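Local coordinates for protein dimethyladenosine transferase, putative (Plasmodium falciparum, PDB 2H1R) that probably transfers methyl groups from S-adenosyl-L-methionine to adenine N6 atoms of ribosomal RNA, this chain comprising most of the protein, including its methyltransferase domain, at residues M148-N151 and S155-S158; V46-C51 and V58-L63; H238-W243 and F254-Y259. All coordinates share one frame; numbering follows the deposited sequence.

Contact 1: residues M148-N151 and S155-S158; sequences MLAN and SNYS
Ala150 and Tyr157 mark the closest backbone approach, with their CA atoms 5.1 Å apart, where residues 148-151 run out of helix 142-148 and residues 155-158 come back to enter helix 159-167. Both segments are largely irregular, and no hydrogen bond links them directly. The methyl group of Ala150 points toward the returning chain and settles against Asn156: its CB lies 3.7 Å from the backbone O of Asn156 and equally near the amide OD1. A side chain this small suits two backbones so close together. Asn156 turns its amide back over the methyl because CG stands between the backbone N and the carbonyl carbon (chi1 64°). The same amide also takes part in a water bridge. Water 1 accepts from Asn151 N at 2.8 Å and donates to Asn156 OD1 at 3.0 Å, so it joins the two segments where they do not bond directly. Tyr157 meets the other segment differently. With CG opposite the backbone N (chi1 180°), its ring runs alongside the carbonyls of Ala150 and Asn151. Ala150 O sits at the ring edge, close to its plane and 3.8 Å from Tyr157 CD1, while Asn151 O approaches Tyr157 CB to 3.3 Å. Tyrosine fits here because its flat, buried ring packs against this backbone while the hydroxyl reaches onward to bond with Leu277 O. Lys219 NZ bonds to the carbonyls of Ser155 and Tyr157, tying the turn to the C-terminal helical part of the chain. Ser158 occupies the N-cap of helix 159-167, its N bonded to Thr161 OG1. Ala150 rests on Thr161 and Tyr157 on Ile162 of that helix, while Leu149 packs away from the contact on strands 168-176 and 189-196.

Contact 2: residues V46-C51 and V58-L63; sequences VLEIGC and VKLLPL
Leu60 packs on Val46 methyl to methyl and touches the carboxylate end of Glu48 by van der Waals contact alone, with no hydrogen bond between the two segments. Its CD1 lies 4.0 Å from Val46 CG1, and its CD2 is almost as near the same methyl; the two side chains cross at about a right angle, so the leucine fork straddles one branch of the valine. A branched valine gives this strand face a compact surface, and leucine supplies the longer reach needed from the helix. Glu48, two residues on along strand 45-49, points to the same side, and its CD comes within 4.0 Å of Leu60 CD1. Strand 45-49, helix 57-60 and strand 66-70 form a beta-alpha-beta unit of the Rossmann-like class I methyltransferase fold, and the glycine-rich loop follows the first strand. There Gly50, a predicted S-adenosyl-L-methionine-binding residue, has backbone angles (phi 88°, psi 82°) that would jam a side chain against the preceding carbonyl. Among polar interactions, Glu48 OE1 bonds to Thr57 OG1, which gives the buried carboxylate a partner where its extended chain ends. Leu60 packs further on Val67 of strand 66-70 and Ile35 of helix 28-38.

Contact 3: residues H238-W243 and F254-Y259; sequences HNYKNW and FPFKKY
Tyr240, Phe256 and Tyr259 form a largely buried aromatic cluster between helix 230-246 and the first turn of helix 256-266, in the C-terminal helical part of the chain. The backbones stay well separated, with CA atoms of Tyr240 and Phe256 9.1 Å apart, so large rings are needed to fill the interval. Tyr240 is the shared partner. Its CG lies opposite the backbone N (chi1 176°), which carries the ring out from its helix toward the other two aromatics; both meet it from the same side, Phe256 near its root and Tyr259 near its hydroxyl end. Tyr240 CB meets Phe256 CE1 at 3.6 Å, the two side chains running from their helices in opposing directions and overlapping side by side. Their planes are inclined by 40°, an oblique meeting. Phenylalanine suits this position, since it also packs on Leu236, Glu237 and Ile294 without bringing a polar group. Tyr259 comes in roughly perpendicular to the Tyr240 side chain and sets its CE2 over one face of that ring, 3.8 Å from Tyr240 CE1. These rings too are oblique, with planes at 53°. The hydroxyls approach to 3.7 Å (Tyr240 OH to Tyr259 OH) without bonding to each other. Instead, water 2, lying in the plane of the Tyr240 ring at its edge, is 2.6 Å from Tyr240 OH and donates a weak, long bond to Tyr259 OH. Tyr240 OH also bonds to Val252 N between the helices, so a second partner fixes the end of this ring, while Lys292 makes a cation-pi contact with Tyr259. Tyrosine suits both places because the ring packs while the hydroxyl finds polar partners. The arrangement is an aromatic cluster across a helix-helix interface, within the helical domain that follows the catalytic domain in rRNA adenine dimethyltransferases.

The contacts follow one another along the chain, contact 2 first, then contact 1, then contact 3, and none touches another. Contact 2 is the one tied to the cofactor site: it holds Gly50, and the Glu48 side chain is about 8 Å from those of Asp71 and Asn113, also predicted to bind S-adenosyl-L-methionine. Contact 1 lies away from these residues, its centre about 30 Å from that of contact 2, at the side of the methyltransferase domain facing the helical part. Contact 3 belongs to that helical part; its centre is about 33 Å from that of contact 1 and about 52 Å from that of contact 2, across the centre of the chain.

Contact 1: residues M148-N151 and S155-S158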
ATOM      1  N   MET A 148       3.707   3.081  -7.865  1.00 25.72           N
ATOM      2  CA  MET A 148       3.949   2.022  -6.913  1.00 25.90           C
ATOM      3  C   MET A 148       5.228   1.308  -7.324  1.00 24.28           C
ATOM      4  O   MET A 148       5.934   0.793  -6.495  1.00 23.46           O
ATOM      5  CB  MET A 148       2.789   1.009  -6.933  1.00 25.56           C
ATOM      6  CG  MET A 148       1.486   1.532  -6.358  1.00 28.35           C
ATOM      7  SD  MET A 148       0.223   0.272  -6.608  1.00 30.93           S
ATOM      8  CE  MET A 148       0.737  -0.979  -5.402  1.00 30.08           C
ATOM      9  N   LEU A 149       5.489   1.258  -8.632  1.00 23.09           N
ATOM     10  CA  LEU A 149       6.618   0.521  -9.186  1.00 24.14           C
ATOM     11  C   LEU A 149       7.856   1.424  -9.376  1.00 24.19           C
ATOM     12  O   LEU A 149       8.880   0.992  -9.881  1.00 25.28           O
ATOM     13  CB  LEU A 149       6.219  -0.078 -10.558  1.00 24.06           C
ATOM     14  CG  LEU A 149       5.212  -1.253 -10.483  1.00 25.73           C
ATOM     15  CD1 LEU A 149       4.603  -1.558 -11.876  1.00 30.08           C
ATOM     16  CD2 LEU A 149       5.884  -2.436  -9.920  1.00 25.75           C
ATOM     17  N   ALA A 150       7.747   2.676  -8.986  1.00 24.42           N
ATOM     18  CA  ALA A 150       8.847   3.638  -9.234  1.00 24.10           C
ATOM     19  C   ALA A 150      10.242   3.261  -8.729  1.00 24.35           C
ATOM     20  O   ALA A 150      10.430   2.615  -7.662  1.00 24.45           O
ATOM     21  CB  ALA A 150       8.432   5.021  -8.823  1.00 22.57           C
ATOM     22  N   ASN A 151      11.256   3.640  -9.514  1.00 23.37           N
ATOM     23  CA  ASN A 151      12.645   3.428  -9.098  1.00 23.83           C
ATOM     24  C   ASN A 151      13.145   4.547  -8.185  1.00 22.26           C
ATOM     25  O   ASN A 151      12.764   5.709  -8.325  1.00 19.99           O
ATOM     26  CB  ASN A 151      13.578   3.335 -10.310  1.00 24.80           C
ATOM     27  CG  ASN A 151      13.150   2.261 -11.296  1.00 30.41           C
ATOM     28  OD1 ASN A 151      12.837   2.563 -12.446  1.00 35.79           O
ATOM     29  ND2 ASN A 151      13.137   1.013 -10.856  1.00 34.03           N
ATOM     30  N   SER A 155      11.898  10.913 -10.625  1.00 18.46           N
ATOM     31  CA  SER A 155      11.071  11.998 -10.107  1.00 19.60           C
ATOM     32  C   SER A 155       9.662  11.566  -9.713  1.00 19.20           C
ATOM     33  O   SER A 155       8.988  12.298  -8.991  1.00 19.27           O
ATOM     34  CB  SER A 155      11.004  13.181 -11.085  1.00 19.69           C
ATOM     35  OG  SER A 155      12.294  13.755 -11.235  1.00 19.84           O
ATOM     36  N   ASN A 156       9.224  10.405 -10.181  1.00 19.54           N
ATOM     37  CA  ASN A 156       7.863   9.899  -9.782  1.00 21.06           C
ATOM     38  C   ASN A 156       7.949   8.975  -8.542  1.00 20.56           C
ATOM     39  O   ASN A 156       6.955   8.354  -8.139  1.00 22.53           O
ATOM     40  CB  ASN A 156       7.132   9.176 -10.945  1.00 19.85           C
ATOM     41  CG  ASN A 156       7.850   7.918 -11.386  1.00 21.55           C
ATOM     42  OD1 ASN A 156       9.073   7.781 -11.223  1.00 21.74           O
ATOM     43  ND2 ASN A 156       7.089   6.960 -11.938  1.00 26.44           N
ATOM     44  N   TYR A 157       9.114   8.899  -7.929  1.00 20.70           N
ATOM     45  CA  TYR A 157       9.304   8.079  -6.696  1.00 19.81           C
ATOM     46  C   TYR A 157       8.794   8.894  -5.516  1.00 20.43           C
ATOM     47  O   TYR A 157       9.145  10.050  -5.381  1.00 18.23           O
ATOM     48  CB  TYR A 157      10.782   7.747  -6.588  1.00 22.16           C
ATOM     49  CG  TYR A 157      11.230   6.924  -5.402  1.00 21.93           C
ATOM     50  CD1 TYR A 157      10.952   5.560  -5.329  1.00 22.48           C
ATOM     51  CD2 TYR A 157      11.963   7.513  -4.371  1.00 21.95           C
ATOM     52  CE1 TYR A 157      11.429   4.772  -4.259  1.00 24.12           C
ATOM     53  CE2 TYR A 157      12.441   6.747  -3.312  1.00 23.94           C
ATOM     54  CZ  TYR A 157      12.132   5.387  -3.245  1.00 24.46           C
ATOM     55  OH  TYR A 157      12.601   4.633  -2.184  1.00 26.82           O
ATOM     56  N   SER A 158       7.928   8.303  -4.679  1.00 20.06           N
ATOM     57  CA  SER A 158       7.165   9.112  -3.713  1.00 20.02           C
ATOM     58  C   SER A 158       6.948   8.370  -2.383  1.00 18.86           C
ATOM     59  O   SER A 158       7.403   7.209  -2.224  1.00 16.95           O
ATOM     60  CB  SER A 158       5.822   9.546  -4.314  1.00 20.09           C
ATOM     61  OG  SER A 158       4.938   8.429  -4.382  1.00 24.15           O
TER
HETATM   62  O   HOH W   1      10.472   5.223 -11.741  1.00 23.61           O

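Contact 2: residues V46-C51 and V58-L63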
ATOM      1  N   VAL A  46     -10.478 -16.331  -1.059  1.00 23.30           N
ATOM      2  CA  VAL A  46     -10.154 -15.283  -2.025  1.00 22.58           C
ATOM      3  C   VAL A  46     -11.181 -14.138  -1.849  1.00 23.24           C
ATOM      4  O   VAL A  46     -12.401 -14.371  -1.879  1.00 22.70           O
ATOM      5  CB  VAL A  46     -10.155 -15.844  -3.484  1.00 23.01           C
ATOM      6  CG1 VAL A  46      -9.956 -14.728  -4.520  1.00 23.55           C
ATOM      7  CG2 VAL A  46      -9.060 -16.898  -3.680  1.00 19.68           C
ATOM      8  N   LEU A  47     -10.686 -12.909  -1.663  1.00 22.83           N
ATOM      9  CA  LEU A  47     -11.525 -11.698  -1.710  1.00 23.73           C
ATOM     10  C   LEU A  47     -11.443 -11.113  -3.121  1.00 24.55           C
ATOM     11  O   LEU A  47     -10.338 -10.799  -3.616  1.00 25.23           O
ATOM     12  CB  LEU A  47     -11.018 -10.646  -0.694  1.00 23.83           C
ATOM     13  CG  LEU A  47     -11.739  -9.288  -0.651  1.00 23.54           C
ATOM     14  CD1 LEU A  47     -13.185  -9.450  -0.209  1.00 28.14           C
ATOM     15  CD2 LEU A  47     -10.987  -8.356   0.292  1.00 25.88           C
ATOM     16  N   GLU A  48     -12.581 -11.004  -3.794  1.00 25.25           N
ATOM     17  CA  GLU A  48     -12.612 -10.412  -5.143  1.00 27.45           C
ATOM     18  C   GLU A  48     -13.363  -9.093  -5.027  1.00 27.73           C
ATOM     19  O   GLU A  48     -14.516  -9.059  -4.594  1.00 27.68           O
ATOM     20  CB  GLU A  48     -13.307 -11.313  -6.165  1.00 27.48           C
ATOM     21  CG  GLU A  48     -13.269 -10.744  -7.585  1.00 28.59           C
ATOM     22  CD  GLU A  48     -14.103 -11.499  -8.603  1.00 31.42           C
ATOM     23  OE1 GLU A  48     -15.004 -12.292  -8.211  1.00 34.37           O
ATOM     24  OE2 GLU A  48     -13.856 -11.293  -9.830  1.00 34.61           O
ATOM     25  N   ILE A  49     -12.692  -8.003  -5.369  1.00 28.39           N
ATOM     26  CA  ILE A  49     -13.323  -6.680  -5.302  1.00 30.10           C
ATOM     27  C   ILE A  49     -13.666  -6.272  -6.729  1.00 31.17           C
ATOM     28  O   ILE A  49     -12.762  -6.093  -7.564  1.00 31.33           O
ATOM     29  CB  ILE A  49     -12.393  -5.622  -4.660  1.00 29.70           C
ATOM     30  CG1 ILE A  49     -11.910  -6.075  -3.285  1.00 30.48           C
ATOM     31  CG2 ILE A  49     -13.121  -4.280  -4.564  1.00 30.60           C
ATOM     32  CD1 ILE A  49     -10.906  -5.097  -2.661  1.00 31.21           C
ATOM     33  N   GLY A  50     -14.961  -6.184  -7.019  1.00 32.34           N
ATOM     34  CA  GLY A  50     -15.422  -5.801  -8.351  1.00 35.43           C
ATOM     35  C   GLY A  50     -15.569  -6.981  -9.306  1.00 37.14           C
ATOM     36  O   GLY A  50     -14.693  -7.223 -10.142  1.00 37.82           O
ATOM     37  N   CYS A  51     -16.688  -7.691  -9.225  1.00 38.30           N
ATOM     38  CA  CYS A  51     -16.824  -8.956  -9.975  1.00 39.78           C
ATOM     39  C   CYS A  51     -17.359  -8.853 -11.413  1.00 38.35           C
ATOM     40  O   CYS A  51     -17.334  -9.845 -12.158  1.00 38.05           O
ATOM     41  CB  CYS A  51     -17.623  -9.985  -9.163  1.00 40.30           C
ATOM     42  SG  CYS A  51     -19.285  -9.441  -8.762  1.00 48.48           S
ATOM     43  N   VAL A  58     -15.757 -17.050 -11.876  1.00 24.24           N
ATOM     44  CA  VAL A  58     -15.952 -18.446 -12.234  1.00 25.27           C
ATOM     45  C   VAL A  58     -14.623 -19.199 -12.359  1.00 25.33           C
ATOM     46  O   VAL A  58     -14.582 -20.431 -12.250  1.00 25.76           O
ATOM     47  CB  VAL A  58     -16.860 -18.604 -13.494  1.00 25.68           C
ATOM     48  CG1 VAL A  58     -18.247 -17.963 -13.239  1.00 27.30           C
ATOM     49  CG2 VAL A  58     -16.211 -18.029 -14.768  1.00 25.93           C
ATOM     50  N   LYS A  59     -13.528 -18.456 -12.552  1.00 24.16           N
ATOM     51  CA  LYS A  59     -12.217 -19.078 -12.676  1.00 24.03           C
ATOM     52  C   LYS A  59     -11.565 -19.251 -11.320  1.00 22.38           C
ATOM     53  O   LYS A  59     -10.693 -20.137 -11.154  1.00 22.33           O
ATOM     54  CB  LYS A  59     -11.284 -18.257 -13.588  1.00 24.00           C
ATOM     55  CG  LYS A  59     -11.659 -18.271 -15.068  1.00 26.95           C
ATOM     56  CD  LYS A  59     -10.833 -17.249 -15.848  1.00 28.38           C
ATOM     57  CE  LYS A  59      -9.369 -17.658 -16.015  1.00 32.42           C
ATOM     58  NZ  LYS A  59      -9.257 -18.805 -16.962  1.00 36.54           N
ATOM     59  N   LEU A  60     -11.944 -18.385 -10.377  1.00 20.51           N
ATOM     60  CA  LEU A  60     -11.450 -18.432  -8.977  1.00 22.15           C
ATOM     61  C   LEU A  60     -12.059 -19.564  -8.129  1.00 21.91           C
ATOM     62  O   LEU A  60     -11.372 -20.210  -7.356  1.00 22.10           O
ATOM     63  CB  LEU A  60     -11.727 -17.094  -8.262  1.00 21.46           C
ATOM     64  CG  LEU A  60     -10.976 -15.839  -8.770  1.00 22.52           C
ATOM     65  CD1 LEU A  60     -11.622 -14.622  -8.146  1.00 21.14           C
ATOM     66  CD2 LEU A  60      -9.502 -15.906  -8.430  1.00 21.83           C
ATOM     67  N   LEU A  61     -13.352 -19.750  -8.277  1.00 21.58           N
ATOM     68  CA  LEU A  61     -14.147 -20.693  -7.461  1.00 22.15           C
ATOM     69  C   LEU A  61     -13.669 -22.184  -7.398  1.00 22.88           C
ATOM     70  O   LEU A  61     -13.666 -22.786  -6.320  1.00 23.55           O
ATOM     71  CB  LEU A  61     -15.615 -20.581  -7.873  1.00 21.91           C
ATOM     72  CG  LEU A  61     -16.371 -19.313  -7.439  1.00 21.79           C
ATOM     73  CD1 LEU A  61     -17.621 -19.128  -8.228  1.00 22.43           C
ATOM     74  CD2 LEU A  61     -16.683 -19.391  -5.939  1.00 21.87           C
ATOM     75  N   PRO A  62     -13.329 -22.790  -8.537  1.00 23.57           N
ATOM     76  CA  PRO A  62     -12.747 -24.150  -8.507  1.00 24.24           C
ATOM     77  C   PRO A  62     -11.328 -24.203  -7.923  1.00 24.69           C
ATOM     78  O   PRO A  62     -10.856 -25.291  -7.573  1.00 24.18           O
ATOM     79  CB  PRO A  62     -12.783 -24.578  -9.979  1.00 24.79           C
ATOM     80  CG  PRO A  62     -12.731 -23.259 -10.731  1.00 24.51           C
ATOM     81  CD  PRO A  62     -13.518 -22.307  -9.927  1.00 23.89           C
ATOM     82  N   LEU A  63     -10.677 -23.032  -7.752  1.00 24.13           N
ATOM     83  CA  LEU A  63      -9.325 -22.964  -7.194  1.00 24.51           C
ATOM     84  C   LEU A  63      -9.303 -22.738  -5.705  1.00 23.85           C
ATOM     85  O   LEU A  63      -8.538 -23.393  -4.986  1.00 25.64           O
ATOM     86  CB  LEU A  63      -8.454 -21.903  -7.904  1.00 24.44           C
ATOM     87  CG  LEU A  63      -8.320 -22.072  -9.402  1.00 25.27           C
ATOM     88  CD1 LEU A  63      -7.619 -20.844  -9.968  1.00 28.71           C
ATOM     89  CD2 LEU A  63      -7.558 -23.349  -9.794  1.00 28.56           C
TER

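Contact 3: residues H238-W243 and F254-Y259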
ATOM      1  N   HIS A 238       8.024  20.176  20.689  1.00 23.69           N
ATOM      2  CA  HIS A 238       6.739  20.020  21.401  1.00 25.96           C
ATOM      3  C   HIS A 238       6.436  18.555  21.723  1.00 25.88           C
ATOM      4  O   HIS A 238       6.099  18.222  22.868  1.00 25.54           O
ATOM      5  CB  HIS A 238       5.578  20.593  20.600  1.00 27.03           C
ATOM      6  CG  HIS A 238       4.271  20.582  21.348  1.00 31.04           C
ATOM      7  ND1 HIS A 238       4.056  21.336  22.481  1.00 33.16           N
ATOM      8  CD2 HIS A 238       3.125  19.896  21.127  1.00 33.08           C
ATOM      9  CE1 HIS A 238       2.827  21.122  22.921  1.00 35.64           C
ATOM     10  NE2 HIS A 238       2.242  20.254  22.115  1.00 33.43           N
ATOM     11  N   ASN A 239       6.538  17.710  20.704  1.00 24.05           N
ATOM     12  CA  ASN A 239       6.342  16.260  20.855  1.00 24.52           C
ATOM     13  C   ASN A 239       7.363  15.643  21.797  1.00 23.88           C
ATOM     14  O   ASN A 239       6.996  14.799  22.640  1.00 24.07           O
ATOM     15  CB  ASN A 239       6.357  15.542  19.494  1.00 23.83           C
ATOM     16  CG  ASN A 239       5.094  15.765  18.705  1.00 26.88           C
ATOM     17  OD1 ASN A 239       4.120  16.343  19.197  1.00 30.37           O
ATOM     18  ND2 ASN A 239       5.091  15.298  17.480  1.00 28.61           N
ATOM     19  N   TYR A 240       8.621  16.068  21.703  1.00 21.71           N
ATOM     20  CA  TYR A 240       9.648  15.621  22.618  1.00 22.40           C
ATOM     21  C   TYR A 240       9.359  15.986  24.076  1.00 23.69           C
ATOM     22  O   TYR A 240       9.503  15.149  24.975  1.00 21.48           O
ATOM     23  CB  TYR A 240      11.023  16.163  22.229  1.00 23.30           C
ATOM     24  CG  TYR A 240      12.155  15.807  23.205  1.00 22.75           C
ATOM     25  CD1 TYR A 240      12.593  14.497  23.343  1.00 20.41           C
ATOM     26  CD2 TYR A 240      12.788  16.797  23.983  1.00 23.74           C
ATOM     27  CE1 TYR A 240      13.610  14.143  24.210  1.00 23.96           C
ATOM     28  CE2 TYR A 240      13.854  16.451  24.866  1.00 26.32           C
ATOM     29  CZ  TYR A 240      14.234  15.116  24.987  1.00 26.31           C
ATOM     30  OH  TYR A 240      15.271  14.723  25.795  1.00 25.82           O
ATOM     31  N   LYS A 241       8.961  17.223  24.327  1.00 23.87           N
ATOM     32  CA  LYS A 241       8.621  17.582  25.720  1.00 26.43           C
ATOM     33  C   LYS A 241       7.400  16.807  26.247  1.00 25.54           C
ATOM     34  O   LYS A 241       7.391  16.390  27.411  1.00 26.31           O
ATOM     35  CB  LYS A 241       8.414  19.087  25.840  1.00 27.66           C
ATOM     36  CG  LYS A 241       9.720  19.865  25.693  1.00 29.05           C
ATOM     37  CD  LYS A 241       9.405  21.330  25.396  1.00 36.96           C
ATOM     38  CE  LYS A 241      10.668  22.184  25.323  1.00 40.09           C
ATOM     39  NZ  LYS A 241      11.277  22.413  26.657  1.00 43.09           N
ATOM     40  N   ASN A 242       6.397  16.619  25.402  1.00 25.51           N
ATOM     41  CA  ASN A 242       5.213  15.812  25.732  1.00 26.92           C
ATOM     42  C   ASN A 242       5.569  14.363  26.100  1.00 26.76           C
ATOM     43  O   ASN A 242       5.055  13.839  27.098  1.00 24.89           O
ATOM     44  CB  ASN A 242       4.216  15.760  24.581  1.00 26.84           C
ATOM     45  CG  ASN A 242       3.259  16.958  24.543  1.00 31.59           C
ATOM     46  OD1 ASN A 242       3.289  17.833  25.395  1.00 33.02           O
ATOM     47  ND2 ASN A 242       2.414  16.990  23.516  1.00 33.66           N
ATOM     48  N   TRP A 243       6.431  13.727  25.289  1.00 25.42           N
ATOM     49  CA  TRP A 243       6.946  12.384  25.554  1.00 25.31           C
ATOM     50  C   TRP A 243       7.644  12.319  26.890  1.00 25.70           C
ATOM     51  O   TRP A 243       7.439  11.375  27.694  1.00 22.54           O
ATOM     52  CB  TRP A 243       7.946  11.963  24.462  1.00 25.99           C
ATOM     53  CG  TRP A 243       8.546  10.576  24.675  1.00 25.73           C
ATOM     54  CD1 TRP A 243       9.783  10.287  25.155  1.00 26.87           C
ATOM     55  CD2 TRP A 243       7.922   9.316  24.381  1.00 26.93           C
ATOM     56  NE1 TRP A 243       9.979   8.906  25.170  1.00 28.95           N
ATOM     57  CE2 TRP A 243       8.839   8.301  24.718  1.00 25.57           C
ATOM     58  CE3 TRP A 243       6.658   8.951  23.888  1.00 28.91           C
ATOM     59  CZ2 TRP A 243       8.547   6.930  24.555  1.00 30.05           C
ATOM     60  CZ3 TRP A 243       6.358   7.579  23.723  1.00 31.13           C
ATOM     61  CH2 TRP A 243       7.316   6.585  24.059  1.00 28.13           C
ATOM     62  N   PHE A 254      20.178  20.357  26.502  1.00 33.26           N
ATOM     63  CA  PHE A 254      20.979  20.492  25.306  1.00 31.86           C
ATOM     64  C   PHE A 254      20.084  21.139  24.257  1.00 30.81           C
ATOM     65  O   PHE A 254      18.864  20.910  24.273  1.00 30.54           O
ATOM     66  CB  PHE A 254      21.430  19.100  24.864  1.00 32.50           C
ATOM     67  CG  PHE A 254      22.600  19.115  23.966  1.00 32.74           C
ATOM     68  CD1 PHE A 254      23.868  19.435  24.463  1.00 31.76           C
ATOM     69  CD2 PHE A 254      22.447  18.847  22.613  1.00 33.57           C
ATOM     70  CE1 PHE A 254      24.974  19.474  23.618  1.00 33.38           C
ATOM     71  CE2 PHE A 254      23.543  18.856  21.767  1.00 34.05           C
ATOM     72  CZ  PHE A 254      24.819  19.173  22.275  1.00 33.27           C
ATOM     73  N   PRO A 255      20.662  21.967  23.354  1.00 29.35           N
ATOM     74  CA  PRO A 255      19.765  22.614  22.378  1.00 28.48           C
ATOM     75  C   PRO A 255      19.073  21.588  21.479  1.00 26.33           C
ATOM     76  O   PRO A 255      19.733  20.730  20.917  1.00 26.06           O
ATOM     77  CB  PRO A 255      20.691  23.527  21.558  1.00 27.96           C
ATOM     78  CG  PRO A 255      22.073  23.175  21.921  1.00 29.22           C
ATOM     79  CD  PRO A 255      22.070  22.393  23.203  1.00 29.64           C
ATOM     80  N   PHE A 256      17.761  21.697  21.360  1.00 25.47           N
ATOM     81  CA  PHE A 256      16.986  20.661  20.633  1.00 25.14           C
ATOM     82  C   PHE A 256      17.392  20.589  19.188  1.00 24.32           C
ATOM     83  O   PHE A 256      17.466  19.510  18.625  1.00 25.62           O
ATOM     84  CB  PHE A 256      15.491  20.919  20.684  1.00 24.36           C
ATOM     85  CG  PHE A 256      14.680  19.814  20.085  1.00 25.67           C
ATOM     86  CD1 PHE A 256      14.447  18.628  20.801  1.00 27.03           C
ATOM     87  CD2 PHE A 256      14.187  19.915  18.786  1.00 25.57           C
ATOM     88  CE1 PHE A 256      13.665  17.594  20.250  1.00 22.07           C
ATOM     89  CE2 PHE A 256      13.416  18.876  18.217  1.00 23.01           C
ATOM     90  CZ  PHE A 256      13.175  17.705  18.932  1.00 22.42           C
ATOM     91  N   LYS A 257      17.608  21.746  18.564  1.00 24.41           N
ATOM     92  CA  LYS A 257      18.064  21.731  17.162  1.00 24.85           C
ATOM     93  C   LYS A 257      19.284  20.823  16.949  1.00 24.37           C
ATOM     94  O   LYS A 257      19.292  19.996  16.024  1.00 24.43           O
ATOM     95  CB  LYS A 257      18.340  23.136  16.653  1.00 24.64           C
ATOM     96  CG  LYS A 257      18.824  23.161  15.209  1.00 27.05           C
ATOM     97  CD  LYS A 257      19.036  24.593  14.753  1.00 32.51           C
ATOM     98  CE  LYS A 257      19.779  24.617  13.428  1.00 34.71           C
ATOM     99  NZ  LYS A 257      19.879  26.039  12.968  1.00 36.33           N
ATOM    100  N   LYS A 258      20.309  20.955  17.809  1.00 24.60           N
ATOM    101  CA  LYS A 258      21.501  20.088  17.739  1.00 25.86           C
ATOM    102  C   LYS A 258      21.215  18.609  18.079  1.00 25.26           C
ATOM    103  O   LYS A 258      21.728  17.678  17.432  1.00 24.84           O
ATOM    104  CB  LYS A 258      22.614  20.642  18.658  1.00 25.57           C
ATOM    105  CG  LYS A 258      23.992  20.125  18.321  1.00 29.32           C
ATOM    106  CD  LYS A 258      25.066  20.819  19.216  1.00 29.37           C
ATOM    107  CE  LYS A 258      26.467  20.441  18.788  1.00 36.03           C
ATOM    108  NZ  LYS A 258      26.788  21.104  17.476  1.00 40.19           N
ATOM    109  N   TYR A 259      20.428  18.414  19.124  1.00 25.69           N
ATOM    110  CA  TYR A 259      19.887  17.093  19.521  1.00 26.60           C
ATOM    111  C   TYR A 259      19.253  16.338  18.335  1.00 26.56           C
ATOM    112  O   TYR A 259      19.577  15.180  18.063  1.00 27.00           O
ATOM    113  CB  TYR A 259      18.831  17.309  20.602  1.00 26.12           C
ATOM    114  CG  TYR A 259      18.433  16.053  21.351  1.00 27.01           C
ATOM    115  CD1 TYR A 259      19.395  15.230  21.977  1.00 28.32           C
ATOM    116  CD2 TYR A 259      17.094  15.684  21.426  1.00 28.26           C
ATOM    117  CE1 TYR A 259      18.985  14.056  22.663  1.00 26.51           C
ATOM    118  CE2 TYR A 259      16.696  14.541  22.105  1.00 24.97           C
ATOM    119  CZ  TYR A 259      17.629  13.765  22.732  1.00 25.51           C
ATOM    120  OH  TYR A 259      17.170  12.643  23.380  1.00 25.24           O
TER
HETATM  121  O   HOH W   2      15.704  12.259  26.371  1.00 43.84           O